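PDB 4W8O: luciferase-like enzymeAMP-CoA-ligase from Zophobas atratus, which is a luciferase-like member of the ANL superfamily that probably activates carboxylic acids as acyl-adenylates and passes them to coenzyme A. Local coordinates for residues Q317-Y322 against H340-K345; L329-H334 against G415-I420; L357-N362 against E366-P371; A383-Y388 against G401-G406. All blocks are in the same frame, centred on the assembly; numbering follows the deposited sequence.

Contacts 1 and 2 are close partners, their centres about 9 Å apart, because strands 317-324 and 328-332 are antiparallel neighbours in one sheet: Tyr322 O lies 2.7 Å from Leu330 N and Tyr322 N 2.9 Å from Ser331 O, probable hydrogen bonds both. Gly321 of contact 1 and Leu329 of contact 2 also belong to the pocket that holds a polyethylene glycol chain. Contacts 2, 3 and 4 all reach the antiparallel sheet containing 357-362, 367-380, 403-411 and 417-422. Contacts 3 and 4, about 16 Å apart between centres, touch where Lys359 CE packs 3.6 Å from Phe402 CG. Contacts 2 and 4 meet through Leu330 and Thr405.

Contact 1: residues Q317-Y322 against H340-K345; sequences QVLFGY and HLIDTK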
loop_
_atom_site.group_PDB
_atom_site.type_symbol
_atom_site.label_atom_id
_atom_site.label_comp_id
_atom_site.label_asym_id
_atom_site.label_seq_id
_atom_site.Cartn_x
_atom_site.Cartn_y
_atom_site.Cartn_z
ATOM N N GLN A 317 -11.531 1.574 -17.783
ATOM C CA GLN A 317 -10.354 2.347 -18.161
ATOM C C GLN A 317 -9.113 1.657 -17.590
ATOM O O GLN A 317 -9.186 1.020 -16.537
ATOM C CB GLN A 317 -10.452 3.773 -17.614
ATOM C CG GLN A 317 -11.457 4.655 -18.334
ATOM C CD GLN A 317 -11.738 5.950 -17.584
ATOM O OE1 GLN A 317 -11.977 5.935 -16.378
ATOM N NE2 GLN A 317 -11.710 7.076 -18.295
ATOM N N VAL A 318 -7.987 1.771 -18.292
ATOM C CA VAL A 318 -6.702 1.321 -17.775
ATOM C C VAL A 318 -5.937 2.530 -17.244
ATOM O O VAL A 318 -5.670 3.473 -17.990
ATOM C CB VAL A 318 -5.847 0.623 -18.858
ATOM C CG1 VAL A 318 -4.473 0.258 -18.301
ATOM C CG2 VAL A 318 -6.548 -0.620 -19.392
ATOM N N LEU A 319 -5.579 2.499 -15.963
ATOM C CA LEU A 319 -4.909 3.632 -15.328
ATOM C C LEU A 319 -3.499 3.251 -14.895
ATOM O O LEU A 319 -3.316 2.524 -13.918
ATOM C CB LEU A 319 -5.714 4.130 -14.124
ATOM C CG LEU A 319 -7.110 4.702 -14.398
ATOM C CD1 LEU A 319 -7.733 5.203 -13.100
ATOM C CD2 LEU A 319 -7.079 5.822 -15.429
ATOM N N PHE A 320 -2.513 3.751 -15.639
ATOM C CA PHE A 320 -1.111 3.532 -15.341
ATOM C C PHE A 320 -0.630 4.677 -14.470
ATOM O O PHE A 320 -0.619 5.819 -14.916
ATOM C CB PHE A 320 -0.302 3.478 -16.645
ATOM C CG PHE A 320 1.146 3.109 -16.456
ATOM C CD1 PHE A 320 2.074 4.054 -16.032
ATOM C CD2 PHE A 320 1.588 1.825 -16.722
ATOM C CE1 PHE A 320 3.406 3.712 -15.862
ATOM C CE2 PHE A 320 2.916 1.486 -16.564
ATOM C CZ PHE A 320 3.827 2.429 -16.136
ATOM N N GLY A 321 -0.233 4.367 -13.235
ATOM C CA GLY A 321 0.224 5.372 -12.278
ATOM C C GLY A 321 1.689 5.256 -11.891
ATOM O O GLY A 321 2.402 4.333 -12.323
ATOM N N TYR A 322 2.124 6.207 -11.064
ATOM C CA TYR A 322 3.502 6.306 -10.596
ATOM C C TYR A 322 3.513 6.695 -9.122
ATOM O O TYR A 322 2.857 7.654 -8.718
ATOM C CB TYR A 322 4.220 7.364 -11.418
ATOM C CG TYR A 322 5.566 7.822 -10.904
ATOM C CD1 TYR A 322 6.608 6.921 -10.706
ATOM C CD2 TYR A 322 5.818 9.174 -10.685
ATOM C CE1 TYR A 322 7.852 7.348 -10.264
ATOM C CE2 TYR A 322 7.055 9.608 -10.241
ATOM C CZ TYR A 322 8.066 8.694 -10.034
ATOM O OH TYR A 322 9.291 9.140 -9.606
ATOM N N HIS A 340 -10.507 11.989 -21.832
ATOM C CA HIS A 340 -9.999 12.286 -23.172
ATOM C C HIS A 340 -8.524 11.910 -23.334
ATOM O O HIS A 340 -8.162 11.247 -24.302
ATOM C CB HIS A 340 -10.215 13.772 -23.513
ATOM C CG HIS A 340 -10.484 14.635 -22.316
ATOM N ND1 HIS A 340 -11.755 15.035 -21.956
ATOM C CD2 HIS A 340 -9.652 15.146 -21.377
ATOM C CE1 HIS A 340 -11.691 15.770 -20.862
ATOM N NE2 HIS A 340 -10.427 15.851 -20.489
ATOM N N LEU A 341 -7.687 12.321 -22.382
ATOM C CA LEU A 341 -6.240 12.066 -22.454
ATOM C C LEU A 341 -5.880 10.589 -22.256
ATOM O O LEU A 341 -4.851 10.123 -22.752
ATOM C CB LEU A 341 -5.476 12.910 -21.425
ATOM C CG LEU A 341 -5.664 14.431 -21.453
ATOM C CD1 LEU A 341 -4.587 15.106 -20.611
ATOM C CD2 LEU A 341 -5.655 14.968 -22.876
ATOM N N ILE A 342 -6.731 9.860 -21.539
ATOM C CA ILE A 342 -6.518 8.435 -21.288
ATOM C C ILE A 342 -6.499 7.607 -22.589
ATOM O O ILE A 342 -5.892 6.531 -22.632
ATOM C CB ILE A 342 -7.557 7.912 -20.263
ATOM C CG1 ILE A 342 -7.225 8.472 -18.874
ATOM C CG2 ILE A 342 -7.581 6.390 -20.206
ATOM C CD1 ILE A 342 -8.378 8.456 -17.893
ATOM N N ASP A 343 -7.125 8.125 -23.649
ATOM C CA ASP A 343 -7.126 7.467 -24.966
ATOM C C ASP A 343 -6.186 8.142 -25.975
ATOM O O ASP A 343 -6.322 7.929 -27.178
ATOM C CB ASP A 343 -8.544 7.457 -25.542
ATOM C CG ASP A 343 -9.602 7.232 -24.483
ATOM O OD1 ASP A 343 -9.535 6.202 -23.781
ATOM O OD2 ASP A 343 -10.498 8.091 -24.351
ATOM N N THR A 344 -5.229 8.932 -25.490
ATOM C CA THR A 344 -4.395 9.766 -26.360
ATOM C C THR A 344 -2.920 9.736 -25.977
ATOM O O THR A 344 -2.068 9.408 -26.804
ATOM C CB THR A 344 -4.859 11.242 -26.325
ATOM O OG1 THR A 344 -6.255 11.321 -26.641
ATOM C CG2 THR A 344 -4.063 12.099 -27.317
ATOM N N LYS A 345 -2.630 10.083 -24.724
ATOM C CA LYS A 345 -1.269 10.394 -24.287
ATOM C C LYS A 345 -0.570 9.214 -23.596
ATOM O O LYS A 345 -0.220 9.279 -22.413
ATOM C CB LYS A 345 -1.308 11.633 -23.372
ATOM C CG LYS A 345 -0.120 12.569 -23.533
ATOM C CD LYS A 345 -0.536 14.030 -23.434
ATOM C CE LYS A 345 -0.119 14.797 -24.677
ATOM N NZ LYS A 345 -0.448 16.242 -24.575
#
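Ile342, on the short, weakly bonded helix 339-342, directs its side chain at strand 317-322 and makes every contact between the two segments. The apolar part is a meeting of methyls: Ile342 CD1 lies 3.8 Å from Leu319 CD2, the two side chains crossing obliquely. Leucine suits its place by reaching Ile342 through one branch while also packing on Ile332; isoleucine suits the other, its two arms meeting different partners. CG2 of Ile342 rests 4.1 Å from Val318 O, an oxygen that accepts a bond from Tyr306 OH.

The second kind of contact sets an amide against a methyl. Gln317 has CG anti to its carbonyl carbon (chi1 -73°) and an extended chain beyond, which carries NE2 to 3.6 Å from Ile342 CD1; the two side chains cross at about a right angle. The amide nitrogen pays no polar price for this neighbour, because it donates to Pro335 O.

Within 340-345, backbone bonds run to Leu341 O from Thr344 N and Lys345 N, and Thr344 OG1 gives a 3.0 Å bond to His340 O, tilted out of the carbonyl plane.

The contact joins helix 339-342 to strand 317-324 in the mixed sheet of this AMP-binding fold; Gly321, farther along the same strand, belongs to the ligand pocket.

Contact 2: residues L329-H334 against G415-I420; sequences LLSIFH and GCVYVI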
loop_
_atom_site.group_PDB
_atom_site.type_symbol
_atom_site.label_atom_id
_atom_site.label_comp_id
_atom_site.label_asym_id
_atom_site.label_seq_id
_atom_site.Cartn_x
_atom_site.Cartn_y
_atom_site.Cartn_z
ATOM N N LEU A 329 0.977 7.687 -4.076
ATOM C CA LEU A 329 0.703 7.947 -5.484
ATOM C C LEU A 329 1.083 9.379 -5.876
ATOM O O LEU A 329 0.670 10.332 -5.227
ATOM C CB LEU A 329 -0.780 7.686 -5.762
ATOM C CG LEU A 329 -1.255 7.505 -7.198
ATOM C CD1 LEU A 329 -0.386 6.538 -7.979
ATOM C CD2 LEU A 329 -2.697 7.017 -7.172
ATOM N N LEU A 330 1.879 9.506 -6.937
ATOM C CA LEU A 330 2.445 10.788 -7.364
ATOM C C LEU A 330 1.836 11.314 -8.655
ATOM O O LEU A 330 1.629 12.521 -8.807
ATOM C CB LEU A 330 3.956 10.657 -7.545
ATOM C CG LEU A 330 4.752 10.566 -6.248
ATOM C CD1 LEU A 330 6.231 10.406 -6.567
ATOM C CD2 LEU A 330 4.492 11.791 -5.370
ATOM N N SER A 331 1.592 10.421 -9.606
ATOM C CA SER A 331 0.882 10.803 -10.818
ATOM C C SER A 331 -0.003 9.681 -11.310
ATOM O O SER A 331 0.323 8.503 -11.156
ATOM C CB SER A 331 1.858 11.257 -11.907
ATOM O OG SER A 331 2.756 10.226 -12.270
ATOM N N ILE A 332 -1.128 10.078 -11.896
ATOM C CA ILE A 332 -2.141 9.168 -12.431
ATOM C C ILE A 332 -3.206 10.012 -13.146
ATOM O O ILE A 332 -3.409 11.168 -12.792
ATOM C CB ILE A 332 -2.798 8.326 -11.312
ATOM C CG1 ILE A 332 -3.715 7.251 -11.900
ATOM C CG2 ILE A 332 -3.572 9.215 -10.352
ATOM C CD1 ILE A 332 -4.019 6.118 -10.939
ATOM N N PHE A 333 -3.881 9.450 -14.145
ATOM C CA PHE A 333 -4.993 10.166 -14.789
ATOM C C PHE A 333 -6.281 10.027 -13.977
ATOM O O PHE A 333 -6.624 8.933 -13.519
ATOM C CB PHE A 333 -5.254 9.649 -16.208
ATOM C CG PHE A 333 -4.281 10.155 -17.237
ATOM C CD1 PHE A 333 -4.094 11.519 -17.428
ATOM C CD2 PHE A 333 -3.579 9.265 -18.044
ATOM C CE1 PHE A 333 -3.209 11.988 -18.387
ATOM C CE2 PHE A 333 -2.690 9.730 -19.005
ATOM C CZ PHE A 333 -2.505 11.095 -19.176
ATOM N N HIS A 334 -6.985 11.140 -13.800
ATOM C CA HIS A 334 -8.322 11.119 -13.219
ATOM C C HIS A 334 -9.306 10.464 -14.211
ATOM O O HIS A 334 -9.331 10.835 -15.388
ATOM C CB HIS A 334 -8.774 12.541 -12.885
ATOM C CG HIS A 334 -9.986 12.594 -12.013
ATOM N ND1 HIS A 334 -11.249 12.330 -12.487
ATOM C CD2 HIS A 334 -10.128 12.860 -10.693
ATOM C CE1 HIS A 334 -12.123 12.446 -11.505
ATOM N NE2 HIS A 334 -11.468 12.761 -10.403
ATOM N N GLY A 415 1.170 18.974 -19.020
ATOM C CA GLY A 415 1.473 18.525 -17.662
ATOM C C GLY A 415 1.481 17.018 -17.427
ATOM O O GLY A 415 1.539 16.574 -16.274
ATOM N N CYS A 416 1.405 16.224 -18.496
ATOM C CA CYS A 416 1.571 14.769 -18.391
ATOM C C CYS A 416 3.017 14.409 -18.036
ATOM O O CYS A 416 3.954 14.973 -18.601
ATOM C CB CYS A 416 1.159 14.088 -19.693
ATOM S SG CYS A 416 -0.618 14.158 -19.986
ATOM N N VAL A 417 3.184 13.478 -17.096
ATOM C CA VAL A 417 4.497 13.131 -16.558
ATOM C C VAL A 417 5.069 11.871 -17.232
ATOM O O VAL A 417 4.336 10.927 -17.534
ATOM C CB VAL A 417 4.410 12.914 -15.030
ATOM C CG1 VAL A 417 5.768 12.545 -14.449
ATOM C CG2 VAL A 417 3.859 14.162 -14.348
ATOM N N TYR A 418 6.381 11.871 -17.458
ATOM C CA TYR A 418 7.088 10.731 -18.059
ATOM C C TYR A 418 8.338 10.440 -17.246
ATOM O O TYR A 418 9.181 11.320 -17.067
ATOM C CB TYR A 418 7.495 11.035 -19.505
ATOM C CG TYR A 418 6.332 11.220 -20.449
ATOM C CD1 TYR A 418 5.708 12.458 -20.582
ATOM C CD2 TYR A 418 5.855 10.157 -21.213
ATOM C CE1 TYR A 418 4.637 12.626 -21.444
ATOM C CE2 TYR A 418 4.787 10.318 -22.077
ATOM C CZ TYR A 418 4.183 11.554 -22.189
ATOM O OH TYR A 418 3.115 11.710 -23.042
ATOM N N VAL A 419 8.443 9.211 -16.748
ATOM C CA VAL A 419 9.621 8.754 -16.012
ATOM C C VAL A 419 10.426 7.893 -16.962
ATOM O O VAL A 419 9.874 7.002 -17.608
ATOM C CB VAL A 419 9.230 7.925 -14.767
ATOM C CG1 VAL A 419 10.472 7.423 -14.034
ATOM C CG2 VAL A 419 8.346 8.747 -13.837
ATOM N N ILE A 420 11.724 8.157 -17.060
ATOM C CA ILE A 420 12.545 7.460 -18.047
ATOM C C ILE A 420 13.623 6.550 -17.451
ATOM O O ILE A 420 13.886 5.485 -18.004
ATOM C CB ILE A 420 13.115 8.435 -19.115
ATOM C CG1 ILE A 420 14.083 9.456 -18.513
ATOM C CG2 ILE A 420 11.973 9.164 -19.815
ATOM C CD1 ILE A 420 14.580 10.495 -19.506
#
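Ser331 and Val417 have the nearest CA atoms across the contact, 7.2 Å apart, and no hydrogen bond joins the segments directly. Strand 329-332 is irregular here: Leu330 and Ser331 both stand opposite Tyr322 in a classic beta bulge. Cys349 mediates instead, its backbone bonding to Val417 while its carbonyl oxygen accepts from Ser331 OG.

A small hydroxyl side chain suits this place, since OG can bond to Cys349 O. With chi1 61°, OG sits between the backbone N and the carbonyl carbon and comes within 4.2 Å of Val417 CB, which belongs to a beta-branched residue that suits an extended strand.

Phe333 and Cys416 make the second meeting. Cys416 SG lies 3.7 Å from Phe333 CZ and equally far from Phe333 CE1, so it straddles one ring bond. It is 4.8 Å from the ring centroid and 80° off the ring normal, which places the sulfur at the ring edge and near its plane. Leu341 touches both partners and adds to the apolar surroundings.

At an edge the sulfur faces the weakly positive ring hydrogens rather than the pi cloud, so the contact is probably a mild electrostatic and dispersive attraction, one that lets a buried thiol sit in apolar surroundings.

Contact 3: residues L357-N362 against E366-P371; sequences LLKIVN and EEIVGP
Peptide groups are the flat units that carry the meeting of Ile360 and Asn362 with Val369 and Glu367. The carbonyl of Ile360 takes the N-H of Val369 almost in line with its own bond, N to O 3.0 Å. Glu367 O is approached differently: Asn362 N, also 3.0 Å away, stands tilted 26° from the carbonyl plane. Between these bonds Val361 and Ile368 form an antiparallel non-hydrogen-bonded pair, CA to CA 4.4 Å, with their side chains on the same face. Ile360 N and Val369 O have a water between them, which accepts from Ile360 N at 2.9 Å and lies 3.0 Å from Val369 O, an oxygen that also takes a bond from Tyr411 OH. Over these short pieces the end-to-end directions are 118° apart, well short of a straight antiparallel pair.

Side chains meet on both faces. Ile360 CG2 meets Val369 CG2 at 3.6 Å, beta-branched residues suited to extended backbone. On the side carrying Val361 and Ile368, the long aliphatic stem of Lys359 passes at about a right angle to the isoleucine, CD to Ile368 CG2 4.1 Å, while its NZ pairs with Asp398 and the lysine makes a cation-pi contact with Phe402. Glu366, exposed, spends its carboxylate elsewhere, in a salt bridge from OE1 to Arg378.

Near the turn, Asn362 O receives two weak bonds, from Glu366 N and from Glu367 N. Glu366 has a positive phi (54°), and it and Glu367 both stand opposite Asn362. This is a G1 beta bulge, closing an antiparallel hairpin of strands 357-362 and 367-380.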
loop_
_atom_site.group_PDB
_atom_site.type_symbol
_atom_site.label_atom_id
_atom_site.label_comp_id
_atom_site.label_asym_id
_atom_site.label_seq_id
_atom_site.Cartn_x
_atom_site.Cartn_y
_atom_site.Cartn_z
ATOM N N LEU A 357 2.790 18.559 -5.142
ATOM C CA LEU A 357 3.645 19.364 -6.020
ATOM C C LEU A 357 4.703 18.471 -6.675
ATOM O O LEU A 357 5.282 17.606 -6.014
ATOM C CB LEU A 357 4.342 20.472 -5.231
ATOM C CG LEU A 357 3.468 21.439 -4.432
ATOM C CD1 LEU A 357 4.354 22.323 -3.568
ATOM C CD2 LEU A 357 2.585 22.279 -5.337
ATOM N N LEU A 358 4.957 18.690 -7.966
ATOM C CA LEU A 358 5.996 17.952 -8.694
ATOM C C LEU A 358 6.829 18.895 -9.553
ATOM O O LEU A 358 6.284 19.706 -10.310
ATOM C CB LEU A 358 5.370 16.859 -9.568
ATOM C CG LEU A 358 6.356 15.893 -10.236
ATOM C CD1 LEU A 358 5.722 14.524 -10.383
ATOM C CD2 LEU A 358 6.848 16.390 -11.593
ATOM N N LYS A 359 8.147 18.799 -9.422
ATOM C CA LYS A 359 9.056 19.599 -10.227
ATOM C C LYS A 359 10.142 18.730 -10.846
ATOM O O LYS A 359 10.457 17.651 -10.335
ATOM C CB LYS A 359 9.672 20.732 -9.392
ATOM C CG LYS A 359 10.575 20.278 -8.255
ATOM C CD LYS A 359 11.088 21.454 -7.435
ATOM C CE LYS A 359 12.136 20.992 -6.433
ATOM N NZ LYS A 359 12.678 22.087 -5.578
ATOM N N ILE A 360 10.677 19.201 -11.969
ATOM C CA ILE A 360 11.823 18.586 -12.639
ATOM C C ILE A 360 13.006 19.529 -12.450
ATOM O O ILE A 360 12.917 20.698 -12.826
ATOM C CB ILE A 360 11.592 18.419 -14.156
ATOM C CG1 ILE A 360 10.263 17.719 -14.447
ATOM C CG2 ILE A 360 12.753 17.669 -14.804
ATOM C CD1 ILE A 360 10.251 16.245 -14.154
ATOM N N VAL A 361 14.101 19.029 -11.880
ATOM C CA VAL A 361 15.269 19.860 -11.588
ATOM C C VAL A 361 16.497 19.404 -12.363
ATOM O O VAL A 361 16.849 18.222 -12.374
ATOM C CB VAL A 361 15.591 19.862 -10.077
ATOM C CG1 VAL A 361 16.903 20.580 -9.795
ATOM C CG2 VAL A 361 14.459 20.524 -9.309
ATOM N N ASN A 362 17.143 20.364 -13.014
ATOM C CA ASN A 362 18.455 20.158 -13.608
ATOM C C ASN A 362 19.503 20.077 -12.493
ATOM O O ASN A 362 19.713 21.057 -11.790
ATOM C CB ASN A 362 18.763 21.316 -14.560
ATOM C CG ASN A 362 20.226 21.402 -14.929
ATOM O OD1 ASN A 362 20.952 20.409 -14.894
ATOM N ND2 ASN A 362 20.672 22.600 -15.277
ATOM N N GLU A 366 21.025 23.176 -10.513
ATOM C CA GLU A 366 19.956 22.944 -9.523
ATOM C C GLU A 366 18.822 23.958 -9.692
ATOM O O GLU A 366 18.583 24.796 -8.818
ATOM C CB GLU A 366 20.516 22.979 -8.092
ATOM C CG GLU A 366 19.500 22.658 -6.997
ATOM C CD GLU A 366 19.509 21.209 -6.533
ATOM O OE1 GLU A 366 18.961 20.954 -5.440
ATOM O OE2 GLU A 366 20.038 20.325 -7.240
ATOM N N GLU A 367 18.127 23.872 -10.822
ATOM C CA GLU A 367 17.073 24.821 -11.154
ATOM C C GLU A 367 15.926 24.099 -11.843
ATOM O O GLU A 367 16.163 23.143 -12.578
ATOM C CB GLU A 367 17.642 25.894 -12.069
ATOM C CG GLU A 367 16.995 27.256 -11.896
ATOM C CD GLU A 367 17.613 28.306 -12.794
ATOM O OE1 GLU A 367 17.222 29.485 -12.679
ATOM O OE2 GLU A 367 18.492 27.953 -13.611
ATOM N N ILE A 368 14.691 24.550 -11.623
ATOM C CA ILE A 368 13.533 23.841 -12.192
ATOM C C ILE A 368 13.395 24.160 -13.682
ATOM O O ILE A 368 13.671 25.276 -14.112
ATOM C CB ILE A 368 12.191 24.050 -11.411
ATOM C CG1 ILE A 368 11.216 25.012 -12.119
ATOM C CG2 ILE A 368 12.438 24.423 -9.946
ATOM C CD1 ILE A 368 11.483 26.484 -11.906
ATOM N N VAL A 369 12.974 23.173 -14.463
ATOM C CA VAL A 369 12.942 23.314 -15.914
ATOM C C VAL A 369 11.525 23.241 -16.462
ATOM O O VAL A 369 10.582 22.848 -15.764
ATOM C CB VAL A 369 13.840 22.265 -16.616
ATOM C CG1 VAL A 369 15.298 22.460 -16.216
ATOM C CG2 VAL A 369 13.390 20.838 -16.305
ATOM N N GLY A 370 11.396 23.635 -17.722
ATOM C CA GLY A 370 10.126 23.635 -18.425
ATOM C C GLY A 370 9.790 22.284 -19.001
ATOM O O GLY A 370 10.489 21.295 -18.735
ATOM N N PRO A 371 8.706 22.224 -19.793
ATOM C CA PRO A 371 8.282 20.963 -20.398
ATOM C C PRO A 371 9.265 20.484 -21.464
ATOM O O PRO A 371 9.958 21.302 -22.068
ATOM C CB PRO A 371 6.923 21.307 -21.017
ATOM C CG PRO A 371 6.985 22.776 -21.277
ATOM C CD PRO A 371 7.844 23.352 -20.190
HETATM O O HOH W 1 9.702 21.697 -13.094
#

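Contact 4: residues A383-Y388 against G401-G406; sequences AMMTGY and GFLKTG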
loop_
_atom_site.group_PDB
_atom_site.type_symbol
_atom_site.label_atom_id
_atom_site.label_comp_id
_atom_site.label_asym_id
_atom_site.label_seq_id
_atom_site.Cartn_x
_atom_site.Cartn_y
_atom_site.Cartn_z
ATOM N N ALA A 383 1.712 13.782 2.323
ATOM C CA ALA A 383 1.803 12.316 2.347
ATOM C C ALA A 383 3.243 11.825 2.464
ATOM O O ALA A 383 3.495 10.628 2.464
ATOM C CB ALA A 383 1.173 11.732 1.089
ATOM N N MET A 384 4.179 12.753 2.556
ATOM C CA MET A 384 5.598 12.438 2.595
ATOM C C MET A 384 5.982 11.768 3.916
ATOM O O MET A 384 5.471 12.132 4.981
ATOM C CB MET A 384 6.388 13.741 2.458
ATOM C CG MET A 384 7.627 13.662 1.592
ATOM S SD MET A 384 7.946 15.264 0.809
ATOM C CE MET A 384 7.832 16.378 2.214
ATOM N N MET A 385 6.894 10.804 3.833
ATOM C CA MET A 385 7.500 10.185 5.019
ATOM C C MET A 385 8.106 11.233 5.943
ATOM O O MET A 385 8.598 12.270 5.480
ATOM C CB MET A 385 8.589 9.189 4.618
ATOM C CG MET A 385 9.796 9.790 3.913
ATOM S SD MET A 385 11.149 8.606 3.734
ATOM C CE MET A 385 12.376 9.659 2.963
ATOM N N THR A 386 8.075 10.943 7.242
ATOM C CA THR A 386 8.654 11.828 8.242
ATOM C C THR A 386 10.166 11.661 8.365
ATOM O O THR A 386 10.832 12.566 8.836
ATOM C CB THR A 386 8.023 11.618 9.636
ATOM O OG1 THR A 386 8.103 10.235 9.997
ATOM C CG2 THR A 386 6.590 12.044 9.627
ATOM N N GLY A 387 10.702 10.519 7.949
ATOM C CA GLY A 387 12.134 10.248 8.093
ATOM C C GLY A 387 12.390 8.761 8.195
ATOM O O GLY A 387 11.492 7.964 7.918
ATOM N N TYR A 388 13.613 8.382 8.568
ATOM C CA TYR A 388 13.934 6.971 8.800
ATOM C C TYR A 388 13.868 6.674 10.303
ATOM O O TYR A 388 14.067 7.563 11.124
ATOM C CB TYR A 388 15.320 6.602 8.239
ATOM C CG TYR A 388 15.457 6.610 6.713
ATOM C CD1 TYR A 388 14.378 6.294 5.875
ATOM C CD2 TYR A 388 16.684 6.890 6.113
ATOM C CE1 TYR A 388 14.520 6.281 4.492
ATOM C CE2 TYR A 388 16.832 6.870 4.728
ATOM C CZ TYR A 388 15.746 6.570 3.921
ATOM O OH TYR A 388 15.891 6.556 2.546
ATOM N N GLY A 401 12.578 21.312 0.743
ATOM C CA GLY A 401 11.813 20.246 1.398
ATOM C C GLY A 401 11.120 19.275 0.452
ATOM O O GLY A 401 10.184 18.586 0.857
ATOM N N PHE A 402 11.567 19.216 -0.807
ATOM C CA PHE A 402 10.986 18.291 -1.785
ATOM C C PHE A 402 11.713 16.965 -1.696
ATOM O O PHE A 402 12.931 16.944 -1.571
ATOM C CB PHE A 402 11.139 18.809 -3.213
ATOM C CG PHE A 402 10.119 19.843 -3.619
ATOM C CD1 PHE A 402 10.080 21.089 -3.003
ATOM C CD2 PHE A 402 9.226 19.580 -4.651
ATOM C CE1 PHE A 402 9.153 22.050 -3.396
ATOM C CE2 PHE A 402 8.296 20.532 -5.046
ATOM C CZ PHE A 402 8.257 21.768 -4.417
ATOM N N LEU A 403 10.964 15.866 -1.773
ATOM C CA LEU A 403 11.544 14.521 -1.830
ATOM C C LEU A 403 12.195 14.305 -3.193
ATOM O O LEU A 403 11.572 14.531 -4.228
ATOM C CB LEU A 403 10.468 13.450 -1.600
ATOM C CG LEU A 403 10.872 11.971 -1.758
ATOM C CD1 LEU A 403 11.749 11.503 -0.598
ATOM C CD2 LEU A 403 9.640 11.082 -1.882
ATOM N N LYS A 404 13.445 13.862 -3.186
ATOM C CA LYS A 404 14.135 13.476 -4.416
ATOM C C LYS A 404 13.703 12.054 -4.749
ATOM O O LYS A 404 13.954 11.147 -3.967
ATOM C CB LYS A 404 15.648 13.539 -4.213
ATOM C CG LYS A 404 16.160 14.902 -3.764
ATOM C CD LYS A 404 17.630 14.816 -3.400
ATOM C CE LYS A 404 18.125 16.089 -2.749
ATOM N NZ LYS A 404 19.414 15.849 -2.035
ATOM N N THR A 405 13.029 11.857 -5.880
ATOM C CA THR A 405 12.486 10.538 -6.215
ATOM C C THR A 405 13.556 9.559 -6.676
ATOM O O THR A 405 13.314 8.350 -6.717
ATOM C CB THR A 405 11.441 10.593 -7.341
ATOM O OG1 THR A 405 12.060 11.078 -8.540
ATOM C CG2 THR A 405 10.255 11.464 -6.946
ATOM N N GLY A 406 14.720 10.078 -7.053
ATOM C CA GLY A 406 15.763 9.252 -7.648
ATOM C C GLY A 406 15.473 8.860 -9.085
ATOM O O GLY A 406 16.192 8.035 -9.655
#
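Met384 and Leu403 lie side by side, their chains sliding past each other in opposite directions. The sulfur does the touching, with Met384 SD 3.9 Å from Leu403 CB. Beyond it the methionine bends: chi3 of 49° curls the terminal methyl back, bringing Met384 CE to 3.5 Å from Gly401 O. An unbranched, flexible thioether suits this place, as it can follow the leucine and still bring its methyl to that carbonyl oxygen. Gly401 itself has a phi of 75°, which favours glycine.

Met385 meets the same leucine from another direction. Its CG stands between the backbone N and the carbonyl carbon, and from there the chain runs fully extended, so that only its far end arrives: Met385 CE lies 4.1 Å from Leu403 CD1, the side chains crossing at about a right angle. Leu403 thus offers its CB to one methionine and a methyl branch to the other, a division for which a buried leucine is well shaped. No hydrogen bond crosses; the side-chain contacts are mainly apolar, with one methyl also against a carbonyl oxygen.

Around it, Leu403 also packs on Val379 of strand 367-380, its partner in the antiparallel sheet, and on Met324 of strand 317-324. Met385 rests on Ile195 and His197 of strand 194-198, while its backbone bonds to Glu326. The contact joins strand 403-411 to the chain leading into strand 387-388, at the margin of the eight-stranded mixed sheet.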